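PDB 7L15: T cell receptor gamma chain, which pairs with a T cell receptor mu chain in the marsupial gamma mu receptor and probably takes part in antigen recognition by T cells. Local coordinates for residues D33-Y38 with D78-I83; L6-I11 with E109-I114; A21-K26 with L82-L87; V156-W161 with F204-D209. All blocks are in the same frame, centred on the assembly; numbering follows the deposited sequence.

Contact 1 of 4, residues D33-Y38 with D78-I83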
# COMPACT_ATOMS: atom_id res chain seq x y z
N ASP B 33 10.37 0.58 -25.48
CA ASP B 33 10.70 -0.79 -25.86
C ASP B 33 11.24 -1.62 -24.70
O ASP B 33 11.32 -2.85 -24.81
CB ASP B 33 11.72 -0.78 -27.00
CG ASP B 33 11.91 -2.14 -27.62
OD1 ASP B 33 10.89 -2.82 -27.87
OD2 ASP B 33 13.06 -2.53 -27.86
N TYR B 34 11.61 -1.00 -23.58
CA TYR B 34 12.27 -1.69 -22.49
C TYR B 34 11.33 -1.83 -21.29
O TYR B 34 10.64 -0.87 -20.91
CB TYR B 34 13.57 -0.98 -22.10
CG TYR B 34 14.52 -0.96 -23.26
CD1 TYR B 34 15.39 -2.01 -23.48
CD2 TYR B 34 14.49 0.07 -24.19
CE1 TYR B 34 16.25 -2.02 -24.58
CE2 TYR B 34 15.33 0.07 -25.29
CZ TYR B 34 16.21 -0.97 -25.48
OH TYR B 34 17.05 -0.97 -26.56
N VAL B 35 11.29 -3.03 -20.73
CA VAL B 35 10.58 -3.33 -19.50
C VAL B 35 11.63 -3.60 -18.43
O VAL B 35 12.51 -4.45 -18.63
CB VAL B 35 9.64 -4.53 -19.67
CG1 VAL B 35 8.92 -4.82 -18.36
CG2 VAL B 35 8.64 -4.25 -20.78
N HIS B 36 11.56 -2.86 -17.33
CA HIS B 36 12.55 -2.92 -16.25
C HIS B 36 11.95 -3.63 -15.05
O HIS B 36 10.77 -3.47 -14.75
CB HIS B 36 13.00 -1.52 -15.84
CG HIS B 36 13.46 -0.67 -16.98
ND1 HIS B 36 14.79 -0.38 -17.21
CD2 HIS B 36 12.76 -0.04 -17.96
CE1 HIS B 36 14.89 0.39 -18.28
NE2 HIS B 36 13.68 0.61 -18.75
N TRP B 37 12.78 -4.41 -14.35
CA TRP B 37 12.35 -5.19 -13.18
C TRP B 37 13.17 -4.77 -11.98
O TRP B 37 14.38 -5.04 -11.93
CB TRP B 37 12.47 -6.69 -13.42
CG TRP B 37 11.34 -7.24 -14.24
CD1 TRP B 37 11.34 -7.48 -15.58
CD2 TRP B 37 10.03 -7.59 -13.78
NE1 TRP B 37 10.12 -7.97 -15.98
CE2 TRP B 37 9.30 -8.05 -14.89
CE3 TRP B 37 9.42 -7.58 -12.53
CZ2 TRP B 37 7.98 -8.48 -14.79
CZ3 TRP B 37 8.10 -8.01 -12.43
CH2 TRP B 37 7.40 -8.45 -13.55
N TYR B 38 12.52 -4.14 -11.00
CA TYR B 38 13.13 -3.68 -9.77
C TYR B 38 12.69 -4.57 -8.62
O TYR B 38 11.62 -5.19 -8.66
CB TYR B 38 12.75 -2.22 -9.46
CG TYR B 38 13.44 -1.18 -10.35
CD1 TYR B 38 12.99 -0.93 -11.64
CD2 TYR B 38 14.51 -0.44 -9.89
CE1 TYR B 38 13.60 0.01 -12.45
CE2 TYR B 38 15.13 0.50 -10.68
CZ TYR B 38 14.68 0.72 -11.97
OH TYR B 38 15.31 1.67 -12.75
N ASP B 78 1.19 -9.86 -25.21
CA ASP B 78 2.30 -8.91 -25.14
C ASP B 78 2.71 -8.64 -23.69
O ASP B 78 3.11 -7.52 -23.34
CB ASP B 78 1.96 -7.61 -25.87
N THR B 79 2.63 -9.67 -22.86
CA THR B 79 2.95 -9.59 -21.44
C THR B 79 4.41 -9.95 -21.21
O THR B 79 4.89 -10.97 -21.72
CB THR B 79 2.06 -10.54 -20.65
OG1 THR B 79 0.75 -9.96 -20.53
CG2 THR B 79 2.62 -10.81 -19.26
N CYS B 80 5.12 -9.13 -20.44
CA CYS B 80 6.45 -9.47 -19.99
C CYS B 80 6.38 -10.24 -18.67
O CYS B 80 5.61 -9.89 -17.77
CB CYS B 80 7.31 -8.22 -19.82
SG CYS B 80 9.07 -8.59 -19.52
N ARG B 81 7.19 -11.29 -18.57
CA ARG B 81 7.22 -12.16 -17.40
C ARG B 81 8.64 -12.28 -16.88
O ARG B 81 9.59 -12.40 -17.66
CB ARG B 81 6.66 -13.57 -17.74
CG ARG B 81 5.16 -13.60 -18.05
CD ARG B 81 4.67 -15.03 -18.34
NE ARG B 81 4.50 -15.83 -17.13
CZ ARG B 81 3.32 -16.25 -16.67
NH1 ARG B 81 3.26 -16.97 -15.56
NH2 ARG B 81 2.20 -15.94 -17.32
N LEU B 82 8.79 -12.25 -15.56
CA LEU B 82 10.07 -12.43 -14.89
C LEU B 82 10.08 -13.78 -14.18
O LEU B 82 9.20 -14.06 -13.36
CB LEU B 82 10.32 -11.30 -13.88
CG LEU B 82 11.52 -11.47 -12.93
CD1 LEU B 82 12.83 -11.34 -13.69
CD2 LEU B 82 11.46 -10.48 -11.77
N ILE B 83 11.07 -14.60 -14.48
CA ILE B 83 11.25 -15.88 -13.82
C ILE B 83 12.43 -15.78 -12.87
O ILE B 83 13.52 -15.36 -13.28
CB ILE B 83 11.45 -17.03 -14.81
CG1 ILE B 83 10.18 -17.25 -15.63
CG2 ILE B 83 11.84 -18.31 -14.06
CD1 ILE B 83 10.14 -18.59 -16.35
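Val35 is the first residue of 33-38 to reach across to 78-83. Its CG1 is anti to the backbone N (chi1 180°) and lies 3.9 Å from Cys80 SG. His36 then turns to the opposite side, where its ring meets Trp100. Trp37 points inward again and has the largest share of the contact. Its CG sits beside the backbone N, anti to the carbonyl carbon. The indole meets two residues in two different ways. Over one face lies Leu82: CB sits 3.7 Å from the centroid of the Trp37 six-membered ring, 15° off the ring normal, a CH-pi contact. Leu82 CD2 covers the same indole further along, 3.6 Å from Trp37 CE3. At the edge, in the ring plane, Cys80 SG lies 3.7 Å from Trp37 NE1. This is a sulfur-aromatic contact of the edge type. Tyr38 faces away once more, and its OH hydrogen-bonds to the backbone N of Leu118 of the mu chain.

The strands 34-38 and 79-83 belong to opposite sheets of the V domain, with axes 9.1 Å apart at 34°. Trp37 is the core tryptophan of the immunoglobulin fold and also touches Cys25 of the disulfide. No hydrogen bond joins the two segments. The buried indole N-H has no hydrogen-bond partner in the model; Cys80 SG lies beside it, but only as a sulfur-aromatic contact. The contact therefore rests on apolar and aromatic packing.

Contact 2 of 4, residues L6-I11 with E109-I114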
# COMPACT_ATOMS: atom_id res chain seq x y z
N LEU B 6 1.14 -0.11 -16.00
CA LEU B 6 1.61 -1.48 -15.89
C LEU B 6 0.81 -2.21 -14.82
O LEU B 6 0.57 -1.67 -13.74
CB LEU B 6 3.10 -1.53 -15.53
CG LEU B 6 4.10 -0.66 -16.30
CD1 LEU B 6 4.03 0.79 -15.84
CD2 LEU B 6 5.50 -1.21 -16.12
N GLU B 7 0.43 -3.45 -15.13
CA GLU B 7 -0.43 -4.26 -14.27
C GLU B 7 0.33 -5.52 -13.86
O GLU B 7 0.99 -6.15 -14.69
CB GLU B 7 -1.73 -4.64 -15.01
CG GLU B 7 -2.69 -5.53 -14.21
CD GLU B 7 -3.77 -6.19 -15.08
OE1 GLU B 7 -3.47 -7.18 -15.78
OE2 GLU B 7 -4.93 -5.71 -15.05
N GLN B 8 0.23 -5.89 -12.58
CA GLN B 8 0.96 -7.03 -12.03
C GLN B 8 0.00 -7.88 -11.21
O GLN B 8 -0.61 -7.39 -10.26
CB GLN B 8 2.15 -6.59 -11.17
CG GLN B 8 3.28 -5.94 -11.95
CD GLN B 8 4.51 -5.67 -11.09
OE1 GLN B 8 4.78 -4.52 -10.71
NE2 GLN B 8 5.28 -6.72 -10.80
N ARG B 9 -0.11 -9.16 -11.57
CA ARG B 9 -1.01 -10.09 -10.90
C ARG B 9 -0.41 -11.48 -11.06
O ARG B 9 0.25 -11.74 -12.06
CB ARG B 9 -2.44 -10.06 -11.49
CG ARG B 9 -3.22 -8.75 -11.25
CD ARG B 9 -4.66 -8.84 -11.73
NE ARG B 9 -5.32 -7.53 -11.72
CZ ARG B 9 -6.62 -7.35 -11.93
NH1 ARG B 9 -7.42 -8.38 -12.15
NH2 ARG B 9 -7.13 -6.12 -11.91
N PRO B 10 -0.60 -12.37 -10.08
CA PRO B 10 -1.28 -12.16 -8.79
C PRO B 10 -0.50 -11.23 -7.86
O PRO B 10 0.64 -10.89 -8.17
CB PRO B 10 -1.39 -13.58 -8.21
CG PRO B 10 -0.35 -14.38 -8.94
CD PRO B 10 -0.29 -13.80 -10.31
N ILE B 11 -1.12 -10.80 -6.76
CA ILE B 11 -0.47 -9.83 -5.89
C ILE B 11 0.66 -10.46 -5.08
O ILE B 11 1.53 -9.75 -4.57
CB ILE B 11 -1.50 -9.17 -4.96
CG1 ILE B 11 -2.11 -10.21 -4.03
CG2 ILE B 11 -2.61 -8.58 -5.79
CD1 ILE B 11 -3.05 -9.61 -3.01
N GLU B 109 2.48 -1.86 -9.61
CA GLU B 109 2.16 -1.91 -8.20
C GLU B 109 2.97 -2.97 -7.46
O GLU B 109 3.04 -2.92 -6.23
CB GLU B 109 0.64 -2.15 -8.05
CG GLU B 109 -0.02 -1.41 -6.91
CD GLU B 109 -1.53 -1.62 -6.88
OE1 GLU B 109 -1.96 -2.70 -6.40
OE2 GLU B 109 -2.28 -0.73 -7.35
N GLY B 110 3.58 -3.92 -8.16
CA GLY B 110 4.42 -4.90 -7.51
C GLY B 110 3.75 -6.20 -7.13
O GLY B 110 2.58 -6.21 -6.73
N THR B 111 4.46 -7.31 -7.26
CA THR B 111 4.03 -8.59 -6.72
C THR B 111 4.99 -9.01 -5.62
O THR B 111 6.21 -8.88 -5.76
CB THR B 111 3.99 -9.66 -7.82
OG1 THR B 111 2.99 -9.31 -8.79
CG2 THR B 111 3.61 -10.99 -7.24
N ARG B 112 4.45 -9.50 -4.51
CA ARG B 112 5.30 -9.89 -3.39
C ARG B 112 5.68 -11.37 -3.52
O ARG B 112 4.81 -12.25 -3.51
CB ARG B 112 4.65 -9.63 -2.04
CG ARG B 112 5.55 -10.07 -0.87
CD ARG B 112 4.97 -9.72 0.51
NE ARG B 112 5.16 -8.31 0.85
CZ ARG B 112 6.29 -7.80 1.32
NH1 ARG B 112 7.35 -8.58 1.50
NH2 ARG B 112 6.37 -6.50 1.60
N LEU B 113 6.97 -11.62 -3.65
CA LEU B 113 7.51 -12.97 -3.65
C LEU B 113 7.81 -13.36 -2.20
O LEU B 113 8.55 -12.66 -1.51
CB LEU B 113 8.76 -13.03 -4.52
CG LEU B 113 9.44 -14.38 -4.63
CD1 LEU B 113 8.47 -15.38 -5.25
CD2 LEU B 113 10.72 -14.25 -5.47
N ILE B 114 7.24 -14.46 -1.75
CA ILE B 114 7.47 -14.95 -0.40
C ILE B 114 8.09 -16.33 -0.51
O ILE B 114 7.46 -17.26 -1.03
CB ILE B 114 6.18 -15.01 0.42
CG1 ILE B 114 5.51 -13.63 0.45
CG2 ILE B 114 6.46 -15.56 1.82
CD1 ILE B 114 4.10 -13.66 0.98
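This contact belongs to the point where the first strand of the V domain leaves one sheet for the other, beside the Phe-Gly-X-Gly motif of the J region. Glu109 and Gly110 are the last two residues of that motif. Gln8 reaches them with a side chain extended beyond CG. Its OE1 accepts Gly110 N at 2.9 Å. This bond is bent, 131° at the hydrogen, and the donor stands well above the carbonyl plane. The same OE1 also accepts Cys97 N, and NE2 gives a hydrogen bond to Tyr95 O. Both ends of the buried amide are thus held, which fixes its rotation. Gly110 takes a positive phi of 95°, and its CA lies 3.2 Å from Gln8 OE1.

Further on, the chain turns through the cis peptide before Pro10. Thr111 OG1 donates to Pro10 O at 2.9 Å, nearly along the C=O axis. The Thr111 methyl CG2 is also near, 3.1 Å from Pro10 O. One residue later Arg112 N meets Ile11 O at 2.9 Å in an almost straight bond of 172°. From there the backbone pairs with the strand 12-16, where Arg112 and Ile114 both bond to Ile13.

The first strand crossing between the sheets, and a buried glutamine bonded to the Phe-Gly-X-Gly glycine, are features of immunoglobulin variable domains; a cis proline at the switch is found in some, such as kappa light chains.

Contact 3 of 4, residues A21-K26 with L82-L87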
# COMPACT_ATOMS: atom_id res chain seq x y z
N ALA B 21 9.52 -19.04 -9.74
CA ALA B 21 8.37 -18.16 -9.67
C ALA B 21 8.32 -17.30 -10.92
O ALA B 21 9.34 -16.74 -11.32
CB ALA B 21 8.43 -17.27 -8.42
N SER B 22 7.14 -17.19 -11.52
CA SER B 22 6.92 -16.37 -12.71
C SER B 22 6.06 -15.18 -12.33
O SER B 22 4.93 -15.34 -11.85
CB SER B 22 6.24 -17.18 -13.82
OG SER B 22 6.95 -18.38 -14.07
N LEU B 23 6.57 -13.98 -12.58
CA LEU B 23 5.88 -12.75 -12.24
C LEU B 23 5.40 -12.10 -13.53
O LEU B 23 6.12 -12.08 -14.52
CB LEU B 23 6.81 -11.80 -11.47
CG LEU B 23 7.07 -12.19 -10.02
CD1 LEU B 23 8.22 -13.12 -9.91
CD2 LEU B 23 7.30 -10.97 -9.18
N ASN B 24 4.17 -11.59 -13.50
CA ASN B 24 3.51 -11.05 -14.68
C ASN B 24 3.51 -9.53 -14.67
O ASN B 24 3.33 -8.91 -13.62
CB ASN B 24 2.07 -11.57 -14.77
CG ASN B 24 1.99 -13.08 -14.86
OD1 ASN B 24 2.91 -13.74 -15.34
ND2 ASN B 24 0.87 -13.63 -14.39
N CYS B 25 3.68 -8.94 -15.84
CA CYS B 25 3.56 -7.50 -16.04
C CYS B 25 2.79 -7.28 -17.33
O CYS B 25 3.33 -7.47 -18.42
CB CYS B 25 4.93 -6.83 -16.10
SG CYS B 25 4.93 -5.01 -16.21
N LYS B 26 1.52 -6.89 -17.22
CA LYS B 26 0.73 -6.44 -18.36
C LYS B 26 0.95 -4.94 -18.52
O LYS B 26 0.50 -4.15 -17.68
CB LYS B 26 -0.75 -6.79 -18.19
N LEU B 82 8.79 -12.25 -15.56
CA LEU B 82 10.07 -12.43 -14.89
C LEU B 82 10.08 -13.78 -14.18
O LEU B 82 9.20 -14.06 -13.36
CB LEU B 82 10.32 -11.30 -13.88
CG LEU B 82 11.52 -11.47 -12.93
CD1 LEU B 82 12.83 -11.34 -13.69
CD2 LEU B 82 11.46 -10.48 -11.77
N ILE B 83 11.07 -14.60 -14.48
CA ILE B 83 11.25 -15.88 -13.82
C ILE B 83 12.43 -15.78 -12.87
O ILE B 83 13.52 -15.36 -13.28
CB ILE B 83 11.45 -17.03 -14.81
CG1 ILE B 83 10.18 -17.25 -15.63
CG2 ILE B 83 11.84 -18.31 -14.06
CD1 ILE B 83 10.14 -18.59 -16.35
N VAL B 84 12.20 -16.16 -11.61
CA VAL B 84 13.23 -16.19 -10.59
C VAL B 84 13.43 -17.65 -10.22
O VAL B 84 12.52 -18.29 -9.68
CB VAL B 84 12.85 -15.33 -9.38
CG1 VAL B 84 13.99 -15.25 -8.38
CG2 VAL B 84 12.47 -13.94 -9.85
N SER B 85 14.60 -18.19 -10.53
CA SER B 85 14.85 -19.61 -10.35
C SER B 85 15.48 -19.88 -8.98
O SER B 85 15.97 -18.97 -8.31
CB SER B 85 15.78 -20.15 -11.45
OG SER B 85 15.33 -19.77 -12.73
N ASP B 86 15.44 -21.15 -8.60
CA ASP B 86 16.15 -21.69 -7.44
C ASP B 86 15.97 -20.78 -6.23
O ASP B 86 16.92 -20.29 -5.62
CB ASP B 86 17.64 -21.91 -7.75
CG ASP B 86 18.38 -22.59 -6.60
OD1 ASP B 86 17.95 -23.68 -6.16
OD2 ASP B 86 19.40 -22.04 -6.13
N LEU B 87 14.70 -20.54 -5.91
CA LEU B 87 14.33 -19.59 -4.88
C LEU B 87 15.01 -19.91 -3.56
O LEU B 87 15.12 -21.07 -3.16
CB LEU B 87 12.81 -19.59 -4.72
CG LEU B 87 12.17 -18.96 -5.96
CD1 LEU B 87 10.66 -19.13 -5.95
CD2 LEU B 87 12.55 -17.48 -6.07
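No ring takes part here, and the flat groups are the peptide units of two antiparallel strands, 21-26 and 82-84. Three of the four bonds between them lie in the plane of the accepting carbonyl. On one face of the sheet stand Ala21, Leu23, Leu82 and Val84. On the other stand Ser22 and Ile83.

Leu23 and Leu82 form a hydrogen-bonded pair. Leu23 N donates to Leu82 O at 2.7 Å, and Leu82 N to Leu23 O at 2.9 Å. Ala21 and Val84 form the next such pair. Val84 N reaches Ala21 O at 2.9 Å and 165°, whereas the return bond from Ala21 N to Val84 O is weak. Between them Ser22 and Ile83 are a non-hydrogen-bonded pair, where Ile83 CA approaches Ala21 O to 3.3 Å in a CA-H...O contact.

On the buried face, Leu23 CD1 lies 4.3 Å from Val84 CG2. Leu87, just past the strand, brings CD1 to 3.8 Å from Ala21 CB. Strands 12-16 and 104-116 pack over this side. On the other face Ser22 OG sits alongside Ile83 CG1 at 3.8 Å, a contact without a hydrogen bond. Cys25 continues the buried side and is joined to Cys97 by the domain disulfide.

The backbone thus supplies the polar bonds, while the aliphatic side chains of the inner face are left to build the core between the two sheets.

Contact 4 of 4, residues V156-W161 with F204-D209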
# COMPACT_ATOMS: atom_id res chain seq x y z
N VAL B 156 -1.12 -11.21 2.50
CA VAL B 156 -1.14 -10.19 1.46
C VAL B 156 -2.54 -10.20 0.86
O VAL B 156 -3.05 -11.27 0.49
CB VAL B 156 -0.09 -10.46 0.37
CG1 VAL B 156 -0.13 -9.37 -0.68
CG2 VAL B 156 1.31 -10.56 0.96
N VAL B 157 -3.16 -9.03 0.76
CA VAL B 157 -4.52 -8.94 0.24
C VAL B 157 -4.74 -7.50 -0.20
O VAL B 157 -4.11 -6.57 0.31
CB VAL B 157 -5.55 -9.40 1.30
CG1 VAL B 157 -5.66 -8.38 2.42
CG2 VAL B 157 -6.93 -9.68 0.66
N LYS B 158 -5.62 -7.33 -1.18
CA LYS B 158 -5.96 -6.03 -1.74
C LYS B 158 -7.47 -5.94 -1.82
O LYS B 158 -8.12 -6.86 -2.32
CB LYS B 158 -5.32 -5.86 -3.12
CG LYS B 158 -5.69 -4.59 -3.87
CD LYS B 158 -4.90 -4.47 -5.18
CE LYS B 158 -5.23 -3.18 -5.95
NZ LYS B 158 -4.60 -3.18 -7.31
N THR B 159 -8.04 -4.87 -1.27
CA THR B 159 -9.49 -4.69 -1.21
C THR B 159 -9.83 -3.27 -1.62
O THR B 159 -9.05 -2.34 -1.38
CB THR B 159 -10.05 -4.95 0.20
OG1 THR B 159 -9.60 -3.93 1.09
CG2 THR B 159 -9.59 -6.29 0.74
N TYR B 160 -10.99 -3.10 -2.25
CA TYR B 160 -11.42 -1.77 -2.66
C TYR B 160 -12.94 -1.76 -2.83
O TYR B 160 -13.58 -2.78 -3.10
CB TYR B 160 -10.70 -1.29 -3.94
CG TYR B 160 -10.45 -2.34 -5.04
CD1 TYR B 160 -9.50 -3.34 -4.86
CD2 TYR B 160 -11.15 -2.31 -6.24
CE1 TYR B 160 -9.26 -4.30 -5.84
CE2 TYR B 160 -10.90 -3.27 -7.25
CZ TYR B 160 -9.95 -4.26 -7.04
OH TYR B 160 -9.68 -5.23 -7.98
N TRP B 161 -13.51 -0.57 -2.65
CA TRP B 161 -14.93 -0.32 -2.79
C TRP B 161 -15.15 0.62 -3.97
O TRP B 161 -14.44 1.61 -4.11
CB TRP B 161 -15.50 0.32 -1.52
CG TRP B 161 -15.19 -0.44 -0.26
CD1 TRP B 161 -13.97 -0.59 0.34
CD2 TRP B 161 -16.13 -1.13 0.57
NE1 TRP B 161 -14.09 -1.35 1.48
CE2 TRP B 161 -15.40 -1.69 1.65
CE3 TRP B 161 -17.51 -1.34 0.50
CZ2 TRP B 161 -16.01 -2.44 2.65
CZ3 TRP B 161 -18.13 -2.10 1.51
CH2 TRP B 161 -17.37 -2.64 2.57
N PHE B 204 -14.55 -5.40 -3.81
CA PHE B 204 -13.61 -6.29 -4.49
C PHE B 204 -12.49 -6.71 -3.56
O PHE B 204 -12.01 -5.92 -2.74
CB PHE B 204 -12.94 -5.61 -5.67
CG PHE B 204 -13.87 -5.10 -6.70
CD1 PHE B 204 -14.31 -3.79 -6.66
CD2 PHE B 204 -14.27 -5.91 -7.75
CE1 PHE B 204 -15.16 -3.31 -7.65
CE2 PHE B 204 -15.12 -5.43 -8.73
CZ PHE B 204 -15.56 -4.13 -8.68
N TYR B 205 -11.99 -7.94 -3.74
CA TYR B 205 -10.71 -8.29 -3.14
C TYR B 205 -9.92 -9.23 -4.04
O TYR B 205 -10.49 -10.00 -4.82
CB TYR B 205 -10.87 -8.88 -1.72
CG TYR B 205 -11.63 -10.19 -1.62
CD1 TYR B 205 -13.01 -10.21 -1.51
CD2 TYR B 205 -10.95 -11.41 -1.60
CE1 TYR B 205 -13.70 -11.42 -1.40
CE2 TYR B 205 -11.61 -12.60 -1.48
CZ TYR B 205 -12.99 -12.61 -1.40
OH TYR B 205 -13.62 -13.82 -1.29
N GLN B 206 -8.60 -9.16 -3.92
CA GLN B 206 -7.67 -10.04 -4.61
C GLN B 206 -6.80 -10.75 -3.59
O GLN B 206 -6.44 -10.19 -2.54
CB GLN B 206 -6.76 -9.28 -5.59
CG GLN B 206 -7.48 -8.65 -6.76
CD GLN B 206 -6.60 -7.66 -7.50
OE1 GLN B 206 -5.44 -7.94 -7.76
NE2 GLN B 206 -7.15 -6.49 -7.82
N HIS B 207 -6.43 -11.98 -3.91
CA HIS B 207 -5.62 -12.79 -3.02
C HIS B 207 -4.99 -13.90 -3.84
O HIS B 207 -5.57 -14.35 -4.84
CB HIS B 207 -6.44 -13.37 -1.88
CG HIS B 207 -5.60 -14.01 -0.82
ND1 HIS B 207 -5.21 -15.32 -0.88
CD2 HIS B 207 -5.01 -13.48 0.28
CE1 HIS B 207 -4.45 -15.60 0.17
NE2 HIS B 207 -4.32 -14.50 0.89
N GLU B 208 -3.81 -14.35 -3.39
CA GLU B 208 -3.06 -15.32 -4.17
C GLU B 208 -3.83 -16.64 -4.31
O GLU B 208 -3.70 -17.32 -5.33
CB GLU B 208 -1.68 -15.55 -3.55
CG GLU B 208 -0.80 -16.52 -4.33
CD GLU B 208 0.50 -16.90 -3.59
OE1 GLU B 208 0.90 -16.18 -2.65
OE2 GLU B 208 1.11 -17.93 -3.95
N ASP B 209 -4.66 -16.99 -3.33
CA ASP B 209 -5.39 -18.24 -3.46
C ASP B 209 -6.55 -18.14 -4.44
O ASP B 209 -7.13 -19.17 -4.78
CB ASP B 209 -5.89 -18.72 -2.10
CG ASP B 209 -6.16 -20.22 -2.08
OD1 ASP B 209 -5.27 -20.98 -2.50
OD2 ASP B 209 -7.26 -20.63 -1.65
O HOH W 1 -2.18 -12.93 -1.28
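Tyr160 is at the centre of this contact. Phe204 CB lies over one face of its ring, 3.5 Å from Tyr160 CE2. The Phe204 ring is nearly parallel to it, with planes at 20°, but displaced along its plane, with little of one ring over the other. At the edge of the Tyr160 ring, Gln206 NE2 donates to Tyr160 OH at 2.8 Å. The amide plane stands 85° from the ring. Tyr160 CG is flanked by both the backbone N and the carbonyl carbon (chi1 39°).

The backbone sets these groups side by side. Phe204 N bonds to Tyr160 O at 2.9 Å, and Gln206 N to Lys158 O at 2.8 Å. Lys158 runs extended alongside Gln206, and its NZ forms a salt bridge with Glu109 of the V domain.

Beyond the paired strands a water links Val156 O, at 2.6 Å, to Glu208 N. His207 ND1 accepts Asp209 N at 3.0 Å, and NE2 bonds to Pro154 O, consistent with a proton on NE2.

The strands 158-163 and 201-206 are antiparallel neighbours in one sheet of the C1-set domain, with 215-219 next to 201-206. Thr159 and Val157 face strands 142-152 and 183-193 of the other sheet.

How the contacts relate
Contacts 1, 2 and 3 lie in the V domain, with centres 10 to 12 Å apart. Contact 4 lies in the C1-set domain, about 23 Å from contact 1 and 20 Å from contact 3, centre to centre. Contacts 1 and 3 share Leu82 and Ile83 on strand 79-84: one crosses the sandwich, the other runs within a sheet. Contact 2 joins the two chain ends of the V domain, and contacts 1 and 3 fall between them in sequence. Contact 4 follows later. Contacts 2 and 4 touch, with centres about 12 Å apart, and Ile11 packs on Val156 and Val157. Contact 2 thus links the V-domain core to the interdomain junction.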